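Long-range contacts in nitrite transporter NirC (Salmonella enterica subsp. enterica serovar Typhimurium, PDB 4FC4), which catalyses nitrite uptake and export across the cytoplasmic membrane as a pentameric channel of the formate/nitrite transporter (FNT) family: residues T5-C9 and W169-R173; S31-A36 and G111-S116; E78-H83 and T108-N112. One frame throughout, in Å; residues are numbered along the deposited sequence.

Contact 1 (T5-C9 and W169-R173); sequences TINKC and WMAIR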
loop_
_atom_site.group_PDB
_atom_site.type_symbol
_atom_site.label_atom_id
_atom_site.label_comp_id
_atom_site.label_asym_id
_atom_site.label_seq_id
_atom_site.Cartn_x
_atom_site.Cartn_y
_atom_site.Cartn_z
ATOM N N THR B 5 -5.210 -27.249 1.713
ATOM C CA THR B 5 -5.970 -26.321 0.851
ATOM C C THR B 5 -7.016 -27.065 0.078
ATOM O O THR B 5 -8.172 -26.622 -0.032
ATOM C CB THR B 5 -5.064 -25.584 -0.138
ATOM O OG1 THR B 5 -3.976 -25.031 0.586
ATOM C CG2 THR B 5 -5.789 -24.440 -0.828
ATOM N N ILE B 6 -6.595 -28.203 -0.459
ATOM C CA ILE B 6 -7.473 -29.080 -1.166
ATOM C C ILE B 6 -8.645 -29.516 -0.290
ATOM O O ILE B 6 -9.797 -29.398 -0.714
ATOM C CB ILE B 6 -6.692 -30.249 -1.790
ATOM C CG1 ILE B 6 -5.985 -29.745 -3.062
ATOM C CG2 ILE B 6 -7.601 -31.431 -2.146
ATOM C CD1 ILE B 6 -4.746 -30.559 -3.345
ATOM N N ASN B 7 -8.379 -29.937 0.940
ATOM C CA ASN B 7 -9.484 -30.327 1.846
ATOM C C ASN B 7 -10.435 -29.206 2.169
ATOM O O ASN B 7 -11.629 -29.444 2.221
ATOM C CB ASN B 7 -8.998 -30.998 3.122
ATOM C CG ASN B 7 -8.393 -32.364 2.856
ATOM O OD1 ASN B 7 -7.493 -32.790 3.572
ATOM N ND2 ASN B 7 -8.852 -33.037 1.800
ATOM N N LYS B 8 -9.914 -27.994 2.367
ATOM C CA LYS B 8 -10.751 -26.806 2.445
ATOM C C LYS B 8 -11.646 -26.557 1.219
ATOM O O LYS B 8 -12.837 -26.256 1.376
ATOM C CB LYS B 8 -9.900 -25.583 2.754
ATOM C CG LYS B 8 -9.679 -25.329 4.238
ATOM C CD LYS B 8 -8.237 -24.916 4.541
ATOM C CE LYS B 8 -8.195 -23.680 5.422
ATOM N NZ LYS B 8 -6.762 -23.383 5.666
ATOM N N CYS B 9 -11.102 -26.715 0.006
ATOM C CA CYS B 9 -11.923 -26.587 -1.210
ATOM C C CYS B 9 -13.001 -27.645 -1.319
ATOM O O CYS B 9 -14.140 -27.381 -1.708
ATOM C CB CYS B 9 -11.055 -26.692 -2.433
ATOM S SG CYS B 9 -9.895 -25.338 -2.615
ATOM N N TRP B 169 -7.379 -19.399 -4.507
ATOM C CA TRP B 169 -6.398 -20.317 -3.959
ATOM C C TRP B 169 -5.478 -19.634 -2.979
ATOM O O TRP B 169 -5.362 -20.067 -1.812
ATOM C CB TRP B 169 -5.588 -20.870 -5.119
ATOM C CG TRP B 169 -4.595 -21.960 -4.768
ATOM C CD1 TRP B 169 -3.216 -21.843 -4.661
ATOM C CD2 TRP B 169 -4.887 -23.373 -4.494
ATOM N NE1 TRP B 169 -2.650 -23.052 -4.330
ATOM C CE2 TRP B 169 -3.598 -24.009 -4.216
ATOM C CE3 TRP B 169 -6.053 -24.141 -4.441
ATOM C CZ2 TRP B 169 -3.496 -25.360 -3.894
ATOM C CZ3 TRP B 169 -5.947 -25.492 -4.119
ATOM C CH2 TRP B 169 -4.701 -26.098 -3.852
ATOM N N MET B 170 -4.785 -18.593 -3.442
ATOM C CA MET B 170 -3.832 -17.878 -2.575
ATOM C C MET B 170 -4.509 -17.257 -1.355
ATOM O O MET B 170 -3.940 -17.211 -0.281
ATOM C CB MET B 170 -3.056 -16.825 -3.350
ATOM C CG MET B 170 -2.103 -17.354 -4.410
ATOM S SD MET B 170 -1.246 -15.956 -5.156
ATOM C CE MET B 170 0.051 -15.750 -3.988
ATOM N N ALA B 171 -5.727 -16.746 -1.551
ATOM C CA ALA B 171 -6.541 -16.226 -0.439
ATOM C C ALA B 171 -6.828 -17.314 0.582
ATOM O O ALA B 171 -6.681 -17.077 1.781
ATOM C CB ALA B 171 -7.830 -15.612 -0.951
ATOM N N ILE B 172 -7.154 -18.529 0.122
ATOM C CA ILE B 172 -7.378 -19.619 1.074
ATOM C C ILE B 172 -6.139 -19.941 1.901
ATOM O O ILE B 172 -6.263 -20.295 3.080
ATOM C CB ILE B 172 -7.938 -20.872 0.411
ATOM C CG1 ILE B 172 -9.399 -20.645 0.067
ATOM C CG2 ILE B 172 -7.849 -22.073 1.347
ATOM C CD1 ILE B 172 -9.957 -21.707 -0.852
ATOM N N ARG B 173 -4.953 -19.784 1.294
ATOM C CA ARG B 173 -3.653 -20.150 1.895
ATOM C C ARG B 173 -2.978 -19.061 2.748
ATOM O O ARG B 173 -1.896 -19.273 3.308
ATOM C CB ARG B 173 -2.736 -20.566 0.766
ATOM C CG ARG B 173 -3.235 -21.866 0.135
ATOM C CD ARG B 173 -2.541 -22.151 -1.178
ATOM N NE ARG B 173 -1.086 -22.243 -1.040
ATOM C CZ ARG B 173 -0.442 -23.335 -0.637
ATOM N NH1 ARG B 173 -1.138 -24.401 -0.329
ATOM N NH2 ARG B 173 0.894 -23.353 -0.539
#

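Contact 2 (S31-A36 and G111-S116); sequences SAMAGA and GNLVGS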
loop_
_atom_site.group_PDB
_atom_site.type_symbol
_atom_site.label_atom_id
_atom_site.label_comp_id
_atom_site.label_asym_id
_atom_site.label_seq_id
_atom_site.Cartn_x
_atom_site.Cartn_y
_atom_site.Cartn_z
ATOM N N SER B 31 -25.606 -16.470 -4.992
ATOM C CA SER B 31 -25.164 -16.343 -6.386
ATOM C C SER B 31 -25.476 -14.956 -7.027
ATOM O O SER B 31 -24.649 -14.405 -7.772
ATOM C CB SER B 31 -25.845 -17.399 -7.237
ATOM O OG SER B 31 -25.443 -18.675 -6.839
ATOM N N ALA B 32 -26.684 -14.415 -6.813
ATOM C CA ALA B 32 -27.001 -13.068 -7.354
ATOM C C ALA B 32 -26.004 -12.061 -6.768
ATOM O O ALA B 32 -25.551 -11.150 -7.470
ATOM C CB ALA B 32 -28.455 -12.654 -7.068
ATOM N N MET B 33 -25.686 -12.219 -5.484
ATOM C CA MET B 33 -24.745 -11.336 -4.843
ATOM C C MET B 33 -23.404 -11.306 -5.602
ATOM O O MET B 33 -22.870 -10.243 -5.880
ATOM C CB MET B 33 -24.527 -11.718 -3.374
ATOM C CG MET B 33 -25.707 -11.485 -2.421
ATOM S SD MET B 33 -25.186 -11.845 -0.713
ATOM C CE MET B 33 -26.393 -10.980 0.300
ATOM N N ALA B 34 -22.864 -12.468 -5.956
ATOM C CA ALA B 34 -21.579 -12.473 -6.620
ATOM C C ALA B 34 -21.600 -11.723 -7.962
ATOM O O ALA B 34 -20.658 -11.004 -8.260
ATOM C CB ALA B 34 -21.033 -13.876 -6.790
ATOM N N GLY B 35 -22.664 -11.891 -8.760
ATOM C CA GLY B 35 -22.760 -11.199 -10.035
ATOM C C GLY B 35 -22.882 -9.707 -9.811
ATOM O O GLY B 35 -22.239 -8.935 -10.470
ATOM N N ALA B 36 -23.709 -9.307 -8.870
ATOM C CA ALA B 36 -23.861 -7.902 -8.522
ATOM C C ALA B 36 -22.507 -7.278 -8.050
ATOM O O ALA B 36 -22.126 -6.174 -8.526
ATOM C CB ALA B 36 -24.963 -7.737 -7.472
ATOM N N GLY B 111 -27.510 -17.654 -11.416
ATOM C CA GLY B 111 -27.626 -16.708 -10.325
ATOM C C GLY B 111 -26.715 -15.519 -10.543
ATOM O O GLY B 111 -27.110 -14.390 -10.358
ATOM N N ASN B 112 -25.464 -15.783 -10.899
ATOM C CA ASN B 112 -24.507 -14.743 -11.226
ATOM C C ASN B 112 -25.042 -13.791 -12.302
ATOM O O ASN B 112 -24.846 -12.570 -12.200
ATOM C CB ASN B 112 -23.212 -15.372 -11.695
ATOM C CG ASN B 112 -22.432 -16.009 -10.569
ATOM O OD1 ASN B 112 -21.434 -16.654 -10.839
ATOM N ND2 ASN B 112 -22.872 -15.826 -9.289
ATOM N N LEU B 113 -25.754 -14.359 -13.290
ATOM C CA LEU B 113 -26.336 -13.583 -14.403
ATOM C C LEU B 113 -27.439 -12.639 -13.892
ATOM O O LEU B 113 -27.383 -11.434 -14.163
ATOM C CB LEU B 113 -26.810 -14.493 -15.556
ATOM C CG LEU B 113 -27.436 -13.848 -16.815
ATOM C CD1 LEU B 113 -26.438 -12.993 -17.630
ATOM C CD2 LEU B 113 -28.146 -14.894 -17.701
ATOM N N VAL B 114 -28.371 -13.173 -13.095
ATOM C CA VAL B 114 -29.391 -12.371 -12.439
ATOM C C VAL B 114 -28.768 -11.189 -11.653
ATOM O O VAL B 114 -29.231 -10.054 -11.784
ATOM C CB VAL B 114 -30.256 -13.251 -11.524
ATOM C CG1 VAL B 114 -31.093 -12.400 -10.569
ATOM C CG2 VAL B 114 -31.170 -14.196 -12.372
ATOM N N GLY B 115 -27.712 -11.426 -10.875
ATOM C CA GLY B 115 -27.153 -10.357 -10.037
ATOM C C GLY B 115 -26.471 -9.328 -10.911
ATOM O O GLY B 115 -26.485 -8.122 -10.606
ATOM N N SER B 116 -25.908 -9.818 -12.023
ATOM C CA SER B 116 -25.280 -8.977 -13.014
ATOM C C SER B 116 -26.281 -8.095 -13.738
ATOM O O SER B 116 -26.095 -6.908 -13.792
ATOM C CB SER B 116 -24.507 -9.822 -14.015
ATOM O OG SER B 116 -23.398 -10.465 -13.437
HETATM O O HOH W 1 -20.909 -8.981 -13.017
#

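Contact 3 (E78-H83 and T108-N112); sequences ELFTGH and TWLGN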
loop_
_atom_site.group_PDB
_atom_site.type_symbol
_atom_site.label_atom_id
_atom_site.label_comp_id
_atom_site.label_asym_id
_atom_site.label_seq_id
_atom_site.Cartn_x
_atom_site.Cartn_y
_atom_site.Cartn_z
ATOM N N GLU B 78 -21.607 -16.540 -3.961
ATOM C CA GLU B 78 -21.198 -17.722 -4.771
ATOM C C GLU B 78 -20.892 -17.384 -6.234
ATOM O O GLU B 78 -21.745 -16.886 -6.931
ATOM C CB GLU B 78 -22.227 -18.857 -4.658
ATOM C CG GLU B 78 -22.506 -19.216 -3.206
ATOM C CD GLU B 78 -21.361 -19.978 -2.490
ATOM O OE1 GLU B 78 -20.415 -20.493 -3.152
ATOM O OE2 GLU B 78 -21.440 -20.146 -1.239
ATOM N N LEU B 79 -19.666 -17.636 -6.670
ATOM C CA LEU B 79 -19.162 -17.187 -7.955
ATOM C C LEU B 79 -18.944 -18.409 -8.807
ATOM O O LEU B 79 -18.233 -19.329 -8.429
ATOM C CB LEU B 79 -17.819 -16.425 -7.775
ATOM C CG LEU B 79 -17.240 -15.718 -9.025
ATOM C CD1 LEU B 79 -18.282 -14.794 -9.665
ATOM C CD2 LEU B 79 -15.896 -14.967 -8.745
ATOM N N PHE B 80 -19.568 -18.429 -9.978
ATOM C CA PHE B 80 -19.518 -19.613 -10.801
ATOM C C PHE B 80 -18.062 -19.975 -11.123
ATOM O O PHE B 80 -17.719 -21.166 -11.111
ATOM C CB PHE B 80 -20.364 -19.451 -12.077
ATOM C CG PHE B 80 -19.882 -20.302 -13.224
ATOM C CD1 PHE B 80 -18.869 -19.831 -14.080
ATOM C CD2 PHE B 80 -20.402 -21.595 -13.424
ATOM C CE1 PHE B 80 -18.403 -20.631 -15.123
ATOM C CE2 PHE B 80 -19.925 -22.399 -14.459
ATOM C CZ PHE B 80 -18.935 -21.920 -15.314
ATOM N N THR B 81 -17.208 -18.974 -11.392
ATOM C CA THR B 81 -15.855 -19.284 -11.884
ATOM C C THR B 81 -15.033 -19.963 -10.811
ATOM O O THR B 81 -14.180 -20.774 -11.107
ATOM C CB THR B 81 -15.123 -18.051 -12.465
ATOM O OG1 THR B 81 -15.165 -16.996 -11.502
ATOM C CG2 THR B 81 -15.830 -17.583 -13.772
ATOM N N GLY B 82 -15.326 -19.666 -9.549
ATOM C CA GLY B 82 -14.624 -20.291 -8.411
ATOM C C GLY B 82 -15.210 -21.679 -8.175
ATOM O O GLY B 82 -14.480 -22.617 -7.838
ATOM N N HIS B 83 -16.524 -21.806 -8.368
ATOM C CA HIS B 83 -17.171 -23.097 -8.306
ATOM C C HIS B 83 -16.525 -24.112 -9.222
ATOM O O HIS B 83 -16.433 -25.318 -8.858
ATOM C CB HIS B 83 -18.691 -22.979 -8.529
ATOM C CG HIS B 83 -19.451 -22.444 -7.335
ATOM N ND1 HIS B 83 -20.771 -22.608 -7.192
ATOM C CD2 HIS B 83 -19.018 -21.716 -6.208
ATOM C CE1 HIS B 83 -21.197 -22.056 -6.028
ATOM N NE2 HIS B 83 -20.121 -21.504 -5.415
ATOM N N THR B 108 -25.256 -21.805 -10.505
ATOM C CA THR B 108 -24.432 -20.711 -9.965
ATOM C C THR B 108 -24.320 -19.675 -11.078
ATOM O O THR B 108 -24.471 -18.476 -10.869
ATOM C CB THR B 108 -23.034 -21.179 -9.535
ATOM O OG1 THR B 108 -23.117 -22.406 -8.784
ATOM C CG2 THR B 108 -22.304 -20.062 -8.677
ATOM N N TRP B 109 -24.037 -20.162 -12.276
ATOM C CA TRP B 109 -23.986 -19.345 -13.474
ATOM C C TRP B 109 -25.228 -18.493 -13.620
ATOM O O TRP B 109 -25.102 -17.290 -13.812
ATOM C CB TRP B 109 -23.864 -20.276 -14.684
ATOM C CG TRP B 109 -23.430 -19.587 -15.936
ATOM C CD1 TRP B 109 -22.131 -19.440 -16.417
ATOM C CD2 TRP B 109 -24.278 -18.899 -16.909
ATOM N NE1 TRP B 109 -22.122 -18.757 -17.596
ATOM C CE2 TRP B 109 -23.368 -18.390 -17.951
ATOM C CE3 TRP B 109 -25.667 -18.704 -17.060
ATOM C CZ2 TRP B 109 -23.840 -17.700 -19.070
ATOM C CZ3 TRP B 109 -26.129 -18.003 -18.199
ATOM C CH2 TRP B 109 -25.246 -17.544 -19.191
ATOM N N LEU B 110 -26.429 -19.113 -13.570
ATOM C CA LEU B 110 -27.695 -18.394 -13.743
ATOM C C LEU B 110 -27.889 -17.320 -12.665
ATOM O O LEU B 110 -28.348 -16.186 -12.984
ATOM C CB LEU B 110 -28.906 -19.340 -13.799
ATOM C CG LEU B 110 -29.099 -20.200 -15.086
ATOM C CD1 LEU B 110 -30.215 -21.225 -14.945
ATOM C CD2 LEU B 110 -29.290 -19.399 -16.393
ATOM N N GLY B 111 -27.510 -17.654 -11.416
ATOM C CA GLY B 111 -27.626 -16.708 -10.325
ATOM C C GLY B 111 -26.715 -15.519 -10.543
ATOM O O GLY B 111 -27.110 -14.390 -10.358
ATOM N N ASN B 112 -25.464 -15.783 -10.899
ATOM C CA ASN B 112 -24.507 -14.743 -11.226
ATOM C C ASN B 112 -25.042 -13.791 -12.302
ATOM O O ASN B 112 -24.846 -12.570 -12.200
ATOM C CB ASN B 112 -23.212 -15.372 -11.695
ATOM C CG ASN B 112 -22.432 -16.009 -10.569
ATOM O OD1 ASN B 112 -21.434 -16.654 -10.839
ATOM N ND2 ASN B 112 -22.872 -15.826 -9.289
#

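Contact 1 (T5-C9 and W169-R173)
Helices pack by fitting the projections of one into the hollows of the other, and this pair is a compact example. The chief bump is the methyl of Thr-5, which drops between the indole of Trp-169 and the branched side chain of Ile-172. Its CG2 lies 3.5 Å from the centroid of the Trp-169 six-membered ring, 13° off the normal, a CH-pi contact over the ring face; Thr-5 CG2 also meets Ile-172 CG2 at 3.8 Å. The complementary bump is Ile-172, which fits the hollow formed by Thr-5, Lys-8 and Cys-9: Ile-172 CD1 is 4.0 Å from Cys-9 SG, and Ile-172 CG2 is 4.3 Å from Lys-8 CD. Ile-6 CG1 closes the ring's edge, 3.9 Å from Trp-169 CH2. One polar bond flanks this packing, from Arg-173 NH1 to Thr-5 OG1 at 3.0 Å. Two donors turn to the second subunit: Trp-169 NE1 bonds Ala-75 O of that subunit and Arg-173 NE bonds its Ile-74 O, while Phe-86 of helix 80-93 covers Cys-9 and Ile-172. An N-terminal helix seated against the C-terminal end of a membrane helix, beside a subunit boundary, belongs to the pentameric FNT channel fold.

Contact 2 (S31-A36 and G111-S116)
Asn-112, Gly-115 and Gly-35 lose the most surface here, and the glycines show what lacking a side chain allows at a helix crossing, while Asn-112 supplies the polar link. The axes of 31-36 and 111-116 approach to 6.1 Å, and CA atoms of Ala-32 and Gly-115 come within 3.8 Å. A CB on Gly-115 would clash with Ala-32 O; instead Gly-115 CA donates a CA-H...O contact to Ala-32 O at 3.1 Å. Gly-35 plays the same part in return, with its CA 3.3 Å from Asn-112 O. Gly-111 and Gly-115 form a GxxxG motif, faced by small residues at Ser-31, Ala-32, Gly-35 and Ala-36, and the crossing angle of -51° with the helices running in the same general direction matches the right-handed packing that such motifs support in membrane proteins. Ala-32 CA adds a further CA-H...O contact to Gly-111 O, at 3.3 Å. Although the CA-to-CB bond of Asn-112 points away from 31-36, its amide reaches across, and ND2 donates to Ser-31 O at 2.7 Å; the same amide also binds Glu-78 and Phe-80. At the Ser-116 end, water 1 donates to Gly-35 O and to Ser-116 OG, each at 2.9 Å.

Contact 3 (E78-H83 and T108-N112)
In the FNT channel fold a membrane helix is interrupted, and here the break between helices 67-75 and 80-93 is held by side chains of helix 98-125. Asn-112 does the central work. With chi1 at -73° (m) and chi2 at 173°, its amide lies along the extended backbone of Glu-78 and Leu-79, so that Asn-112 ND2 donates to Glu-78 O at 2.8 Å while Asn-112 OD1 accepts from Phe-80 N at 2.7 Å, as a neighbouring peptide would. Thr-108, an m rotamer, splits its two branches: CG2 packs 3.4 Å from Phe-80 N and over one face of the His-83 ring, whereas OG1 shares a 2.8 Å hydrogen bond with His-83 ND1 and another with Ile-104 O. Phe-80 and Trp-109, both t, meet in a T-shaped stack, the indole edge toward the phenyl face, with planes at 87° and centroids of the Phe-80 ring and the Trp-109 five-membered ring 5.0 Å apart. Glu-78 folds back through two m torsions; its OE2 forms a salt bridge with Arg-15 NH2, and its OE1 accepts a very short 2.5 Å hydrogen bond from His-83 NE2.

Overall arrangement
From the N terminus, helix 3-22 supplies the first half of contact 1, which waits until 169-173 for its partner and so spans everything in between. Helix 24-51 follows directly and opens contact 2. The interrupted helix then opens contact 3 at 78-83, and helix 98-125 closes both, in 108-112 and 111-116, with Gly-111 and Asn-112 common to the two. These two end on one stretch of helix 98-125, and both lie within the span of contact 1. Contacts 2 and 3 touch directly, Ala-34 CB lying 3.1 Å from Glu-78 O, and join three membrane elements near the subunit's middle; contact 1 is more peripheral, its centre about 18 Å from that of contact 3.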